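Local structure of C alpha-dehydrogenase (4YAG) at residues I61-D64 / Q70-E73. The protein is an NADH-binding short-chain dehydrogenase of the lignin beta-aryl ether cleavage pathway, an oxidoreductase that probably oxidises alcohol substrates with NAD(+). Sequence-based numbering, arbitrary orientation.
Sequences IRLD and QMAE. With NAI (1,4-dihydronicotinamide adenine dinucleotide), chain C.
At the adenine end of the Rossmann-fold NADH site, residues L63-D64, just past the C-terminal end of edge strand 58-62, are tied to the first turn of helix 68-82 by Q70 and M71. In this short-chain dehydrogenase, strand 58-62 and helix 68-82 form a beta-alpha unit of the parallel-sheet fold, joined by a short loop. Q70 reaches back across that loop, its chain extended beyond CG (chi2 -160°), and presents OE1 to the backbone amide of D64. The hydrogen bond from D64 N to Q70 OE1 is 3.0 Å long and almost straight, 171° at the hydrogen, and the donor lies nearly on the line of the amide C=O. The same oxygen, Q70 OE1, is packed against L63 CA at 3.5 Å. Beside this polar link, L63 and M71 make the apolar part of the contact, their side chains crossing at about a right angle with L63 CD1 4.0 Å from M71 SD. The bent M71 chain brings the sulfur against both methyls of L63; M71 also packs on A125 and F126 of helix 105-133. D64 sends its carboxylate the other way, CG anti to the backbone N (chi1 176°), and OD1 accepts a hydrogen bond of 3.0 Å from NAI N6A, while L63 O lies 3.3 Å from NAI C2A. S66 OG also bonds OD1, and R205 forms a salt bridge with OD2. Were Q70 an alanine, the D64 amide would probably lose this acceptor and the loop beside the adenine would be less firmly held. Q70 thus acts from the second shell: it holds the backbone of D64, whose carboxylate accepts the bond from the adenine amino group.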
# COMPACT_ATOMS: atom_id res chain seq x y z
N ILE A 61 13.66 5.30 -23.37
CA ILE A 61 12.27 5.01 -23.72
C ILE A 61 11.37 5.93 -22.92
O ILE A 61 11.46 5.99 -21.68
CB ILE A 61 11.88 3.55 -23.37
CG1 ILE A 61 12.74 2.55 -24.12
CG2 ILE A 61 10.40 3.30 -23.70
CD1 ILE A 61 12.48 1.10 -23.74
N ARG A 62 10.50 6.62 -23.64
CA ARG A 62 9.49 7.46 -23.00
C ARG A 62 8.26 6.60 -22.68
O ARG A 62 7.66 5.99 -23.59
CB ARG A 62 9.11 8.61 -23.91
CG ARG A 62 8.10 9.55 -23.26
CD ARG A 62 7.82 10.75 -24.10
NE ARG A 62 6.74 11.56 -23.54
CZ ARG A 62 5.46 11.46 -23.88
NH1 ARG A 62 5.06 10.60 -24.81
NH2 ARG A 62 4.56 12.25 -23.30
N LEU A 63 7.87 6.58 -21.41
CA LEU A 63 6.71 5.81 -21.00
C LEU A 63 6.21 6.29 -19.65
O LEU A 63 6.89 7.01 -18.94
CB LEU A 63 7.01 4.31 -20.94
CG LEU A 63 8.14 3.81 -20.06
CD1 LEU A 63 7.82 3.87 -18.57
CD2 LEU A 63 8.49 2.36 -20.43
N ASP A 64 4.98 5.90 -19.36
CA ASP A 64 4.34 6.07 -18.05
C ASP A 64 4.31 4.69 -17.38
O ASP A 64 3.69 3.76 -17.92
CB ASP A 64 2.92 6.57 -18.29
CG ASP A 64 2.08 6.71 -17.03
OD1 ASP A 64 2.54 6.42 -15.92
OD2 ASP A 64 0.92 7.15 -17.19
N GLN A 70 2.20 -0.08 -22.08
CA GLN A 70 3.51 0.53 -22.37
C GLN A 70 4.65 -0.20 -21.67
O GLN A 70 5.76 -0.31 -22.19
CB GLN A 70 3.55 2.01 -21.95
CG GLN A 70 2.68 2.88 -22.80
CD GLN A 70 3.06 4.36 -22.72
OE1 GLN A 70 3.42 4.87 -21.68
NE2 GLN A 70 3.00 5.03 -23.86
N MET A 71 4.37 -0.73 -20.48
CA MET A 71 5.37 -1.52 -19.78
C MET A 71 5.64 -2.87 -20.45
O MET A 71 6.79 -3.30 -20.50
CB MET A 71 4.98 -1.70 -18.31
CG MET A 71 5.05 -0.40 -17.53
SD MET A 71 6.74 0.20 -17.29
CE MET A 71 7.25 -0.86 -15.94
N ALA A 72 4.61 -3.52 -21.02
CA ALA A 72 4.81 -4.73 -21.77
C ALA A 72 5.64 -4.45 -23.03
O ALA A 72 6.53 -5.23 -23.41
CB ALA A 72 3.49 -5.37 -22.15
N GLU A 73 5.32 -3.34 -23.69
CA GLU A 73 6.10 -2.88 -24.84
C GLU A 73 7.53 -2.65 -24.42
O GLU A 73 8.47 -3.02 -25.14
CB GLU A 73 5.52 -1.58 -25.39
CG GLU A 73 4.18 -1.73 -26.08
CD GLU A 73 3.52 -0.39 -26.40
OE1 GLU A 73 4.12 0.67 -26.13
OE2 GLU A 73 2.39 -0.41 -26.93
PA NAI C . 13.05 13.07 -9.91
O1A NAI C . 11.76 13.74 -10.28
O2A NAI C . 14.32 13.88 -10.07
O5B NAI C . 13.21 11.72 -10.72
C5B NAI C . 12.09 10.93 -10.98
C4B NAI C . 11.97 10.73 -12.43
O4B NAI C . 10.86 9.79 -12.58
C3B NAI C . 11.68 11.92 -13.24
O3B NAI C . 12.60 12.07 -14.34
C2B NAI C . 10.31 11.74 -13.67
O2B NAI C . 10.01 12.36 -14.93
C1B NAI C . 10.10 10.30 -13.67
N9A NAI C . 8.71 9.91 -13.55
C8A NAI C . 7.74 10.45 -12.74
N7A NAI C . 6.57 9.85 -12.96
C5A NAI C . 6.74 8.88 -13.92
C6A NAI C . 5.92 7.95 -14.57
N6A NAI C . 4.55 7.92 -14.29
N1A NAI C . 6.45 7.12 -15.50
C2A NAI C . 7.76 7.19 -15.81
N3A NAI C . 8.59 8.07 -15.23
C4A NAI C . 8.11 8.92 -14.30
O3 NAI C . 12.85 12.69 -8.38
PN NAI C . 13.61 11.62 -7.44
O1N NAI C . 14.94 11.16 -8.03
O2N NAI C . 13.73 12.32 -6.11
O5D NAI C . 12.58 10.40 -7.37
C5D NAI C . 13.00 9.04 -7.48
C4D NAI C . 12.35 8.22 -6.43
O4D NAI C . 12.97 8.57 -5.13
C3D NAI C . 10.91 8.44 -6.28
O3D NAI C . 10.24 7.17 -6.17
C2D NAI C . 10.76 9.21 -5.04
O2D NAI C . 9.48 8.97 -4.44
C1D NAI C . 11.83 8.72 -4.19
N1N NAI C . 12.30 9.50 -3.11
C2N NAI C . 12.98 10.69 -3.26
C3N NAI C . 13.43 11.37 -2.15
C7N NAI C . 14.17 12.66 -2.28
O7N NAI C . 14.46 13.36 -1.29
N7N NAI C . 14.63 13.02 -3.62
C4N NAI C . 13.23 10.88 -0.87
C5N NAI C . 12.59 9.66 -0.73
C6N NAI C . 12.15 8.98 -1.84